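Local coordinates for PrgZ (Enterococcus faecalis, PDB 4FAJ), which binds a peptide pheromone outside the cell as a membrane-anchored substrate-binding protein and probably passes it on for transport across the membrane, at residues Val124-Ala129 and Glu260-Lys265; Lys278-Gly283 and Gly299-Gln304; Met371-Asn374 and Lys379-Ala382. One frame throughout, in Å; residues are numbered along the deposited sequence.

Interaction 1 of 3, residues Val124-Ala129 and Glu260-Lys265; sequences VIRDGA and EYWDQK. With ZN (zinc ion), chain E.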
ATOM      1  N   VAL A 124     -23.998   6.310  11.716  1.00 17.42           N
ATOM      2  CA  VAL A 124     -24.128   6.487  13.162  1.00 17.73           C
ATOM      3  C   VAL A 124     -22.989   5.743  13.861  1.00 17.85           C
ATOM      4  O   VAL A 124     -22.755   4.566  13.589  1.00 17.13           O
ATOM      5  CB  VAL A 124     -25.503   5.997  13.681  1.00 18.02           C
ATOM      6  CG1 VAL A 124     -25.550   6.036  15.206  1.00 18.26           C
ATOM      7  CG2 VAL A 124     -26.633   6.850  13.102  1.00 18.18           C
ATOM      8  N   ILE A 125     -22.292   6.434  14.763  1.00 18.17           N
ATOM      9  CA  ILE A 125     -21.219   5.833  15.566  1.00 18.04           C
ATOM     10  C   ILE A 125     -21.836   5.047  16.719  1.00 18.66           C
ATOM     11  O   ILE A 125     -22.729   5.553  17.401  1.00 18.32           O
ATOM     12  CB  ILE A 125     -20.268   6.915  16.127  1.00 18.42           C
ATOM     13  CG1 ILE A 125     -19.420   7.517  14.999  1.00 19.86           C
ATOM     14  CG2 ILE A 125     -19.389   6.343  17.237  1.00 17.64           C
ATOM     15  CD1 ILE A 125     -18.989   8.932  15.271  1.00 20.74           C
ATOM     16  N   ARG A 126     -21.380   3.807  16.937  1.00 19.01           N
ATOM     17  CA  ARG A 126     -21.979   2.981  17.984  1.00 19.66           C
ATOM     18  C   ARG A 126     -21.782   3.550  19.393  1.00 20.88           C
ATOM     19  O   ARG A 126     -20.798   4.252  19.675  1.00 20.06           O
ATOM     20  CB  ARG A 126     -21.481   1.528  17.944  1.00 19.70           C
ATOM     21  CG  ARG A 126     -20.052   1.296  18.426  1.00 20.25           C
ATOM     22  CD  ARG A 126     -19.675  -0.212  18.370  1.00 20.45           C
ATOM     23  NE  ARG A 126     -19.797  -0.754  17.013  1.00 20.19           N
ATOM     24  CZ  ARG A 126     -20.604  -1.750  16.622  1.00 20.89           C
ATOM     25  NH1 ARG A 126     -21.389  -2.393  17.482  1.00 20.99           N
ATOM     26  NH2 ARG A 126     -20.610  -2.121  15.342  1.00 19.64           N
ATOM     27  N   ASP A 127     -22.741   3.227  20.256  1.00 21.50           N
ATOM     28  CA  ASP A 127     -22.652   3.529  21.669  1.00 23.14           C
ATOM     29  C   ASP A 127     -21.485   2.721  22.222  1.00 22.83           C
ATOM     30  O   ASP A 127     -21.367   1.510  21.966  1.00 23.17           O
ATOM     31  CB  ASP A 127     -23.932   3.116  22.396  1.00 23.95           C
ATOM     32  CG  ASP A 127     -25.158   3.940  21.988  1.00 26.26           C
ATOM     33  OD1 ASP A 127     -25.007   5.016  21.375  1.00 28.41           O
ATOM     34  OD2 ASP A 127     -26.290   3.512  22.319  1.00 28.54           O
ATOM     35  N   GLY A 128     -20.602   3.389  22.947  1.00 22.33           N
ATOM     36  CA  GLY A 128     -19.534   2.691  23.642  1.00 21.98           C
ATOM     37  C   GLY A 128     -18.236   2.580  22.875  1.00 21.01           C
ATOM     38  O   GLY A 128     -17.292   1.973  23.371  1.00 21.00           O
ATOM     39  N   ALA A 129     -18.183   3.149  21.671  1.00 20.13           N
ATOM     40  CA  ALA A 129     -16.918   3.272  20.939  1.00 19.42           C
ATOM     41  C   ALA A 129     -16.033   4.256  21.708  1.00 19.34           C
ATOM     42  O   ALA A 129     -16.453   5.385  21.971  1.00 19.41           O
ATOM     43  CB  ALA A 129     -17.166   3.755  19.531  1.00 19.22           C
ATOM     44  N   GLU A 260      -9.928  -1.180  27.060  1.00 22.69           N
ATOM     45  CA  GLU A 260     -10.944  -0.143  26.822  1.00 23.20           C
ATOM     46  C   GLU A 260     -11.582  -0.233  25.428  1.00 22.23           C
ATOM     47  O   GLU A 260     -12.445   0.575  25.088  1.00 22.68           O
ATOM     48  CB  GLU A 260     -10.326   1.253  27.007  1.00 23.47           C
ATOM     49  CG  GLU A 260      -9.933   1.576  28.433  1.00 25.41           C
ATOM     50  CD  GLU A 260     -11.134   1.709  29.368  1.00 27.68           C
ATOM     51  OE1 GLU A 260     -12.178   2.281  28.958  1.00 27.61           O
ATOM     52  OE2 GLU A 260     -11.021   1.252  30.521  1.00 29.97           O
ATOM     53  N   TYR A 261     -11.149  -1.202  24.626  1.00 21.20           N
ATOM     54  CA  TYR A 261     -11.706  -1.423  23.292  1.00 20.32           C
ATOM     55  C   TYR A 261     -13.154  -1.907  23.385  1.00 20.77           C
ATOM     56  O   TYR A 261     -13.463  -2.776  24.210  1.00 20.15           O
ATOM     57  CB  TYR A 261     -10.843  -2.444  22.552  1.00 20.22           C
ATOM     58  CG  TYR A 261     -11.349  -2.832  21.183  1.00 19.77           C
ATOM     59  CD1 TYR A 261     -11.646  -1.866  20.226  1.00 19.02           C
ATOM     60  CD2 TYR A 261     -11.516  -4.177  20.840  1.00 19.92           C
ATOM     61  CE1 TYR A 261     -12.104  -2.232  18.958  1.00 19.52           C
ATOM     62  CE2 TYR A 261     -11.972  -4.547  19.585  1.00 19.47           C
ATOM     63  CZ  TYR A 261     -12.272  -3.583  18.650  1.00 20.34           C
ATOM     64  OH  TYR A 261     -12.725  -3.967  17.408  1.00 21.19           O
ATOM     65  N   TRP A 262     -14.040  -1.360  22.546  1.00 20.67           N
ATOM     66  CA  TRP A 262     -15.476  -1.646  22.685  1.00 21.01           C
ATOM     67  C   TRP A 262     -15.765  -3.134  22.516  1.00 21.17           C
ATOM     68  O   TRP A 262     -16.664  -3.652  23.153  1.00 21.68           O
ATOM     69  CB  TRP A 262     -16.342  -0.806  21.727  1.00 20.60           C
ATOM     70  CG  TRP A 262     -16.232  -1.196  20.287  1.00 20.45           C
ATOM     71  CD1 TRP A 262     -15.410  -0.638  19.348  1.00 19.06           C
ATOM     72  CD2 TRP A 262     -16.959  -2.228  19.615  1.00 20.09           C
ATOM     73  NE1 TRP A 262     -15.583  -1.258  18.143  1.00 19.17           N
ATOM     74  CE2 TRP A 262     -16.518  -2.244  18.275  1.00 19.27           C
ATOM     75  CE3 TRP A 262     -17.923  -3.156  20.019  1.00 20.67           C
ATOM     76  CZ2 TRP A 262     -17.020  -3.146  17.328  1.00 20.07           C
ATOM     77  CZ3 TRP A 262     -18.426  -4.050  19.077  1.00 20.43           C
ATOM     78  CH2 TRP A 262     -17.982  -4.029  17.746  1.00 19.91           C
ATOM     79  N   ASP A 263     -15.000  -3.807  21.653  1.00 20.99           N
ATOM     80  CA  ASP A 263     -15.187  -5.226  21.399  1.00 20.91           C
ATOM     81  C   ASP A 263     -14.074  -6.084  22.007  1.00 21.37           C
ATOM     82  O   ASP A 263     -13.716  -7.129  21.457  1.00 20.58           O
ATOM     83  CB  ASP A 263     -15.266  -5.455  19.894  1.00 20.53           C
ATOM     84  CG  ASP A 263     -16.082  -6.673  19.522  1.00 21.18           C
ATOM     85  OD1 ASP A 263     -16.774  -7.249  20.379  1.00 23.55           O
ATOM     86  OD2 ASP A 263     -16.023  -7.054  18.340  1.00 22.76           O
ATOM     87  N   GLN A 264     -13.554  -5.662  23.161  1.00 22.34           N
ATOM     88  CA  GLN A 264     -12.493  -6.399  23.849  1.00 22.83           C
ATOM     89  C   GLN A 264     -12.853  -7.869  24.145  1.00 23.34           C
ATOM     90  O   GLN A 264     -11.965  -8.727  24.201  1.00 23.04           O
ATOM     91  CB  GLN A 264     -12.076  -5.673  25.140  1.00 23.36           C
ATOM     92  CG  GLN A 264     -13.134  -5.658  26.256  1.00 25.06           C
ATOM     93  CD  GLN A 264     -13.206  -6.968  27.041  1.00 26.87           C
ATOM     94  OE1 GLN A 264     -12.203  -7.661  27.219  1.00 26.47           O
ATOM     95  NE2 GLN A 264     -14.409  -7.310  27.515  1.00 27.35           N
ATOM     96  N   LYS A 265     -14.144  -8.158  24.310  1.00 23.82           N
ATOM     97  CA  LYS A 265     -14.600  -9.533  24.569  1.00 24.49           C
ATOM     98  C   LYS A 265     -14.199 -10.548  23.473  1.00 24.38           C
ATOM     99  O   LYS A 265     -14.077 -11.742  23.749  1.00 24.31           O
ATOM    100  CB  LYS A 265     -16.119  -9.568  24.795  1.00 25.11           C
ATOM    101  CG  LYS A 265     -16.956  -9.528  23.517  1.00 26.29           C
ATOM    102  CD  LYS A 265     -18.458  -9.604  23.821  1.00 29.14           C
ATOM    103  CE  LYS A 265     -19.288  -9.475  22.551  1.00 30.28           C
ATOM    104  NZ  LYS A 265     -19.072  -8.164  21.880  1.00 31.52           N
TER
HETATM  105 ZN    ZN E 603     -17.152  -8.788  17.939  1.00 32.50          ZN
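G128 and A129 run past W262 at the closest approach of two loop backbones, with CA of A129 and CA of W262 5.4 Å apart. Each loop bends here: R126-A129 forms a type II turn and Y261-Q264 a type I turn. The backbones exchange no hydrogen bonds, and the carbonyl oxygen G128 O rests against the side-chain carbon W262 CB at 3.4 Å. The positive phi of G128 suits the third position of its turn.

The side chains do the rest. With chi1 of R126 at 73°, CG lies between the backbone N and the carbonyl carbon, and a further bend at chi3 lays the chain over the indole. Its CD sits over the six-membered ring, 3.7 Å from the centroid of W262, as a CH-pi contact. Beyond it the guanidinium lies flat on the ring, the two planes only 3° apart, and R126 CZ is 4.0 Å from the W262 six-ring centroid. This is a cation-pi stack in which the whole planar group, not one N-H, meets the pi face. Stacking uses a face, so the N-H groups can bond elsewhere: NE donates to A106 O and NH2 weakly to A108 O. Similarly, W262 NE1 donates to E92 OE1, which helps to fix the rotation of the indole.

D263 CB and the Y261 ring lie on the opposite face of W262. In the D263 carboxylate, OD2 binds the zinc ion at 2.1 Å and also accepts from K558 NZ, while D263 OD1 receives K265 NZ at 2.9 Å in a salt bridge. D266 supplies a second zinc ligand. The whole is an arginine-tryptophan cation-pi stack joining the loops that follow strands 120-124 and 252-257, set beside a carboxylate zinc site.

Interaction 2 of 3, residues Lys278-Gly283 and Gly299-Gln304; sequences KEINTG and GEYAKQ. With ZN (zinc ion), chain F.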
ATOM      1  N   LYS A 278      15.079  -9.238   7.659  1.00 18.48           N
ATOM      2  CA  LYS A 278      15.652  -8.815   6.387  1.00 18.76           C
ATOM      3  C   LYS A 278      16.400  -9.963   5.709  1.00 18.55           C
ATOM      4  O   LYS A 278      16.560  -9.963   4.482  1.00 19.42           O
ATOM      5  CB  LYS A 278      16.628  -7.666   6.606  1.00 20.04           C
ATOM      6  CG  LYS A 278      16.074  -6.438   7.352  1.00 23.32           C
ATOM      7  CD  LYS A 278      15.886  -5.216   6.434  1.00 26.96           C
ATOM      8  CE  LYS A 278      16.486  -3.945   7.027  1.00 29.26           C
ATOM      9  NZ  LYS A 278      17.842  -3.656   6.505  1.00 31.16           N
ATOM     10  N   GLU A 279      16.865 -10.926   6.508  1.00 17.18           N
ATOM     11  CA  GLU A 279      17.627 -12.079   6.016  1.00 17.24           C
ATOM     12  C   GLU A 279      16.849 -13.360   6.299  1.00 16.74           C
ATOM     13  O   GLU A 279      16.635 -13.724   7.456  1.00 16.31           O
ATOM     14  CB  GLU A 279      19.007 -12.134   6.676  1.00 17.12           C
ATOM     15  CG  GLU A 279      19.793 -13.441   6.413  1.00 17.82           C
ATOM     16  CD  GLU A 279      19.890 -13.792   4.953  1.00 17.13           C
ATOM     17  OE1 GLU A 279      20.250 -12.908   4.149  1.00 16.27           O
ATOM     18  OE2 GLU A 279      19.610 -14.962   4.586  1.00 16.86           O
ATOM     19  N   ILE A 280      16.428 -14.029   5.232  1.00 16.85           N
ATOM     20  CA  ILE A 280      15.494 -15.166   5.325  1.00 16.56           C
ATOM     21  C   ILE A 280      16.073 -16.366   6.085  1.00 16.34           C
ATOM     22  O   ILE A 280      15.352 -17.050   6.823  1.00 16.52           O
ATOM     23  CB  ILE A 280      15.023 -15.609   3.912  1.00 16.78           C
ATOM     24  CG1 ILE A 280      14.361 -14.443   3.164  1.00 18.06           C
ATOM     25  CG2 ILE A 280      14.096 -16.821   3.994  1.00 15.96           C
ATOM     26  CD1 ILE A 280      13.327 -13.665   3.943  1.00 19.10           C
ATOM     27  N   ASN A 281      17.367 -16.621   5.912  1.00 16.06           N
ATOM     28  CA  ASN A 281      18.037 -17.703   6.643  1.00 16.29           C
ATOM     29  C   ASN A 281      17.890 -17.531   8.154  1.00 15.97           C
ATOM     30  O   ASN A 281      17.694 -18.498   8.875  1.00 15.89           O
ATOM     31  CB  ASN A 281      19.510 -17.756   6.270  1.00 16.30           C
ATOM     32  CG  ASN A 281      20.216 -18.932   6.882  1.00 18.23           C
ATOM     33  OD1 ASN A 281      19.959 -20.073   6.514  1.00 16.71           O
ATOM     34  ND2 ASN A 281      21.117 -18.665   7.832  1.00 17.87           N
ATOM     35  N   THR A 282      17.987 -16.292   8.623  1.00 16.03           N
ATOM     36  CA  THR A 282      17.890 -16.010  10.051  1.00 17.05           C
ATOM     37  C   THR A 282      16.455 -16.219  10.552  1.00 15.84           C
ATOM     38  O   THR A 282      16.253 -16.788  11.606  1.00 16.38           O
ATOM     39  CB  THR A 282      18.332 -14.573  10.373  1.00 17.09           C
ATOM     40  OG1 THR A 282      19.645 -14.348   9.843  1.00 18.51           O
ATOM     41  CG2 THR A 282      18.346 -14.357  11.862  1.00 18.61           C
ATOM     42  N   GLY A 283      15.465 -15.778   9.778  1.00 15.43           N
ATOM     43  CA  GLY A 283      14.066 -15.967  10.144  1.00 14.94           C
ATOM     44  C   GLY A 283      13.720 -17.443  10.300  1.00 15.22           C
ATOM     45  O   GLY A 283      13.055 -17.841  11.254  1.00 15.19           O
ATOM     46  N   GLY A 299      12.806 -17.607  -2.935  1.00 17.09           N
ATOM     47  CA  GLY A 299      13.951 -18.263  -3.586  1.00 18.00           C
ATOM     48  C   GLY A 299      14.233 -19.674  -3.108  1.00 18.86           C
ATOM     49  O   GLY A 299      13.320 -20.469  -2.916  1.00 18.48           O
ATOM     50  N   GLU A 300      15.513 -19.987  -2.921  1.00 20.09           N
ATOM     51  CA  GLU A 300      15.919 -21.322  -2.504  1.00 21.24           C
ATOM     52  C   GLU A 300      15.270 -21.745  -1.176  1.00 19.79           C
ATOM     53  O   GLU A 300      14.994 -22.925  -0.979  1.00 19.44           O
ATOM     54  CB  GLU A 300      17.442 -21.399  -2.431  1.00 22.87           C
ATOM     55  CG  GLU A 300      18.027 -22.723  -1.946  1.00 29.40           C
ATOM     56  CD  GLU A 300      17.791 -23.904  -2.890  1.00 35.63           C
ATOM     57  OE1 GLU A 300      17.382 -23.695  -4.065  1.00 40.00           O
ATOM     58  OE2 GLU A 300      18.031 -25.052  -2.443  1.00 39.42           O
ATOM     59  N   TYR A 301      15.011 -20.792  -0.283  1.00 17.94           N
ATOM     60  CA  TYR A 301      14.385 -21.102   1.004  1.00 17.50           C
ATOM     61  C   TYR A 301      12.944 -21.576   0.785  1.00 17.42           C
ATOM     62  O   TYR A 301      12.500 -22.536   1.405  1.00 17.08           O
ATOM     63  CB  TYR A 301      14.392 -19.880   1.929  1.00 17.18           C
ATOM     64  CG  TYR A 301      15.749 -19.235   2.109  1.00 15.73           C
ATOM     65  CD1 TYR A 301      16.702 -19.804   2.955  1.00 16.44           C
ATOM     66  CD2 TYR A 301      16.082 -18.061   1.442  1.00 15.38           C
ATOM     67  CE1 TYR A 301      17.962 -19.214   3.136  1.00 16.49           C
ATOM     68  CE2 TYR A 301      17.360 -17.469   1.604  1.00 15.12           C
ATOM     69  CZ  TYR A 301      18.279 -18.051   2.457  1.00 15.75           C
ATOM     70  OH  TYR A 301      19.517 -17.467   2.650  1.00 15.12           O
ATOM     71  N   ALA A 302      12.214 -20.880  -0.075  1.00 17.65           N
ATOM     72  CA  ALA A 302      10.842 -21.287  -0.420  1.00 18.31           C
ATOM     73  C   ALA A 302      10.847 -22.649  -1.114  1.00 19.50           C
ATOM     74  O   ALA A 302      10.028 -23.511  -0.802  1.00 20.40           O
ATOM     75  CB  ALA A 302      10.196 -20.249  -1.299  1.00 17.73           C
ATOM     76  N   LYS A 303      11.769 -22.831  -2.059  1.00 20.46           N
ATOM     77  CA  LYS A 303      11.954 -24.119  -2.745  1.00 21.82           C
ATOM     78  C   LYS A 303      12.090 -25.286  -1.756  1.00 22.41           C
ATOM     79  O   LYS A 303      11.444 -26.329  -1.915  1.00 22.51           O
ATOM     80  CB  LYS A 303      13.184 -24.053  -3.662  1.00 22.53           C
ATOM     81  CG  LYS A 303      13.272 -25.189  -4.686  1.00 25.38           C
ATOM     82  CD  LYS A 303      14.248 -24.851  -5.798  1.00 28.37           C
ATOM     83  CE  LYS A 303      13.905 -25.565  -7.105  1.00 31.11           C
ATOM     84  NZ  LYS A 303      14.203 -27.013  -7.042  1.00 32.51           N
ATOM     85  N   GLN A 304      12.910 -25.115  -0.724  0.50 22.25           N
ATOM     86  CA  GLN A 304      13.130 -26.193   0.241  0.50 22.90           C
ATOM     87  C   GLN A 304      11.955 -26.419   1.215  0.50 22.79           C
ATOM     88  O   GLN A 304      11.742 -27.548   1.664  0.50 22.88           O
ATOM     89  CB  GLN A 304      14.433 -25.963   1.010  0.50 23.19           C
ATOM     90  CG  GLN A 304      15.682 -26.010   0.134  0.50 24.11           C
ATOM     91  CD  GLN A 304      15.740 -27.244  -0.758  0.50 25.35           C
ATOM     92  OE1 GLN A 304      15.119 -28.265  -0.473  0.50 27.34           O
ATOM     93  NE2 GLN A 304      16.497 -27.151  -1.845  0.50 25.89           N
TER
HETATM   94 ZN    ZN F 604      19.928 -15.512   2.697  1.00 16.92          ZN
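Y301 reaches across from helix 299-305 to the first turn of helix 280-288, and each step along its side chain has a partner. Its CB touches I280 CG2 at 3.7 Å, and CG lies 3.5 Å from that same methyl. CD2 then meets I280 CB, so that the isoleucine packs over one ring face in a CH-pi contact. Farther out, Y301 CE1 is 3.8 Å from N281 CB, and the backbone N of N281 lies over the same face, nearest CZ. At the tip, Y301 OH binds the zinc ion at 2.0 Å.

E279 OE2 binds that zinc at 2.0 Å as well, the carboxylate plane turned 67° from the tyrosine ring. This oxygen has a second task, for E279 is the N-cap of its helix: N281 N donates to E279 OE2 at 3.1 Å, approaching on the anti side, 29° out of the carboxylate plane. Metal and helix N-terminus together would be expected to stabilise its negative charge.

I280 also packs on an apolar side chain of the bound peptide. E421, whose other oxygen accepts from I280 N, completes the protein ligands of a Glu-Tyr-Glu zinc site built on helix N-termini.

Interaction 3 of 3, residues Met371-Asn374 and Lys379-Ala382; sequences MAFN and KDFA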
ATOM      1  N   MET A 371      -8.082  -9.343  -8.465  1.00 19.19           N
ATOM      2  CA  MET A 371      -8.401  -8.242  -7.574  1.00 19.34           C
ATOM      3  C   MET A 371      -9.797  -7.728  -7.875  1.00 19.02           C
ATOM      4  O   MET A 371     -10.650  -7.676  -6.987  1.00 19.42           O
ATOM      5  CB  MET A 371      -7.378  -7.112  -7.749  1.00 19.51           C
ATOM      6  CG  MET A 371      -7.608  -5.864  -6.910  1.00 20.99           C
ATOM      7  SD  MET A 371      -6.642  -4.466  -7.540  1.00 20.82           S
ATOM      8  CE  MET A 371      -7.711  -3.835  -8.838  1.00 26.09           C
ATOM      9  N   ALA A 372     -10.016  -7.326  -9.121  1.00 18.62           N
ATOM     10  CA  ALA A 372     -11.244  -6.637  -9.513  1.00 18.90           C
ATOM     11  C   ALA A 372     -11.924  -7.364 -10.661  1.00 19.00           C
ATOM     12  O   ALA A 372     -11.288  -7.669 -11.672  1.00 18.74           O
ATOM     13  CB  ALA A 372     -10.932  -5.226  -9.916  1.00 18.59           C
ATOM     14  N   PHE A 373     -13.218  -7.623 -10.504  1.00 20.19           N
ATOM     15  CA  PHE A 373     -14.013  -8.327 -11.512  1.00 21.42           C
ATOM     16  C   PHE A 373     -15.203  -7.473 -11.959  1.00 22.66           C
ATOM     17  O   PHE A 373     -15.820  -6.764 -11.158  1.00 22.11           O
ATOM     18  CB  PHE A 373     -14.509  -9.668 -10.967  1.00 21.66           C
ATOM     19  CG  PHE A 373     -13.404 -10.598 -10.555  1.00 21.70           C
ATOM     20  CD1 PHE A 373     -12.858 -11.492 -11.462  1.00 21.85           C
ATOM     21  CD2 PHE A 373     -12.908 -10.578  -9.254  1.00 22.07           C
ATOM     22  CE1 PHE A 373     -11.824 -12.350 -11.091  1.00 23.04           C
ATOM     23  CE2 PHE A 373     -11.877 -11.432  -8.873  1.00 22.36           C
ATOM     24  CZ  PHE A 373     -11.338 -12.324  -9.799  1.00 21.95           C
ATOM     25  N   ASN A 374     -15.507  -7.535 -13.248  1.00 24.22           N
ATOM     26  CA  ASN A 374     -16.583  -6.748 -13.832  1.00 25.66           C
ATOM     27  C   ASN A 374     -17.922  -7.215 -13.248  1.00 26.87           C
ATOM     28  O   ASN A 374     -18.205  -8.411 -13.246  1.00 27.15           O
ATOM     29  CB  ASN A 374     -16.573  -6.949 -15.349  1.00 26.41           C
ATOM     30  CG  ASN A 374     -17.433  -5.946 -16.100  1.00 26.81           C
ATOM     31  OD1 ASN A 374     -18.494  -5.530 -15.641  1.00 29.77           O
ATOM     32  ND2 ASN A 374     -16.973  -5.568 -17.284  1.00 29.13           N
ATOM     33  N   LYS A 379     -15.653 -10.823 -15.487  1.00 24.20           N
ATOM     34  CA  LYS A 379     -14.285 -10.979 -15.992  1.00 22.98           C
ATOM     35  C   LYS A 379     -13.293 -10.185 -15.127  1.00 20.41           C
ATOM     36  O   LYS A 379     -13.583  -9.069 -14.712  1.00 19.01           O
ATOM     37  CB  LYS A 379     -14.164 -10.481 -17.435  1.00 23.55           C
ATOM     38  CG  LYS A 379     -14.913 -11.265 -18.493  1.00 26.48           C
ATOM     39  CD  LYS A 379     -14.800 -10.505 -19.833  1.00 28.96           C
ATOM     40  CE  LYS A 379     -15.388 -11.272 -21.002  1.00 31.12           C
ATOM     41  NZ  LYS A 379     -14.785 -10.807 -22.275  1.00 31.92           N
ATOM     42  N   ASP A 380     -12.132 -10.782 -14.869  1.00 18.64           N
ATOM     43  CA  ASP A 380     -11.004 -10.103 -14.221  1.00 17.41           C
ATOM     44  C   ASP A 380     -10.635  -8.880 -15.062  1.00 16.28           C
ATOM     45  O   ASP A 380     -10.596  -8.980 -16.285  1.00 16.22           O
ATOM     46  CB  ASP A 380      -9.812 -11.082 -14.125  1.00 17.31           C
ATOM     47  CG  ASP A 380      -8.719 -10.611 -13.182  1.00 17.13           C
ATOM     48  OD1 ASP A 380      -8.453  -9.394 -13.085  1.00 16.00           O
ATOM     49  OD2 ASP A 380      -8.074 -11.477 -12.557  1.00 16.94           O
ATOM     50  N   PHE A 381     -10.375  -7.739 -14.421  1.00 15.10           N
ATOM     51  CA  PHE A 381      -9.917  -6.520 -15.128  1.00 15.11           C
ATOM     52  C   PHE A 381      -8.581  -6.758 -15.834  1.00 15.15           C
ATOM     53  O   PHE A 381      -8.317  -6.236 -16.937  1.00 14.85           O
ATOM     54  CB  PHE A 381      -9.757  -5.360 -14.137  1.00 14.35           C
ATOM     55  CG  PHE A 381      -9.366  -4.048 -14.775  1.00 14.28           C
ATOM     56  CD1 PHE A 381     -10.328  -3.189 -15.279  1.00 13.84           C
ATOM     57  CD2 PHE A 381      -8.037  -3.650 -14.829  1.00 13.70           C
ATOM     58  CE1 PHE A 381      -9.974  -1.966 -15.840  1.00 12.70           C
ATOM     59  CE2 PHE A 381      -7.686  -2.438 -15.427  1.00 14.22           C
ATOM     60  CZ  PHE A 381      -8.667  -1.603 -15.926  1.00 12.19           C
ATOM     61  N   ALA A 382      -7.725  -7.527 -15.174  1.00 15.37           N
ATOM     62  CA  ALA A 382      -6.394  -7.824 -15.693  1.00 15.71           C
ATOM     63  C   ALA A 382      -6.459  -9.066 -16.596  1.00 16.47           C
ATOM     64  O   ALA A 382      -5.937 -10.119 -16.256  1.00 17.48           O
ATOM     65  CB  ALA A 382      -5.432  -8.024 -14.520  1.00 14.86           C
TER
HETATM   66  O   HOH W   1      -7.915  -7.924 -10.981  1.00 14.09           O
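A single antiparallel beta bridge, with F373 and D380 as its non-hydrogen-bonded pair, pinches together the two arms of a hairpin-like loop between strand 361-362 and helix 391-402. Two backbone bonds flank the pair, as this bridge pattern requires. F381 N donates to A372 O at 2.9 Å, and N374 N donates to K379 O at the same 2.9 Å. The first acceptor is met nearly head-on, whereas the second donor stands 28° out of the carbonyl plane. Between them the chains come close enough for F373 CA to lie 3.3 Å from K379 O in a CA-H...O contact.

The side chains of the bridged pair lean on one another. F373 CG is placed beside its own backbone N (chi1 -60°), which brings the ring back alongside the neighbouring arm: F373 CD1 is 3.6 Å from D380 N, and F373 CE1 is 3.9 Å from D380 CB. Ring and carboxylate planes are inclined by 53°, so the two groups do not stack. A372 and F381 make a looser apolar touch, their CB atoms 4.4 Å apart. From there the F381 ring runs away to helix 510-524, where it meets W511 edge-to-face and K515 by a cation-pi contact.

D380 ties the turn to its surroundings with both carboxylate oxygens. OD2 accepts from E370 N. OD1 accepts from A382 N to close an Asx turn, the donor arriving from above the carboxylate plane, and a water bridges the arms by accepting from A372 N at 2.9 Å and lying 2.6 Å from D380 OD1, to which it can donate.

In the fold
The chemistry of the three contacts differs with their place in the fold. All are partly buried, and none touches another: even interactions 2 and 3, the nearest pair, are about 22 Å apart at their closest atoms. Interaction 1 lies farthest from the chain's centre and joins loops leaving two separate four-stranded sheets through a flat cation-pi stack. Interaction 2 lies on helices flanking strand 294-297 of the seven-stranded sheet, interaction 3 in a loop after strand 361-362 of that sheet. Metal and side chains join the helices of interaction 2, whereas interaction 3 relies mainly on backbone bonds. Zinc is bound by interactions 1 and 2, but only in the latter by both segments.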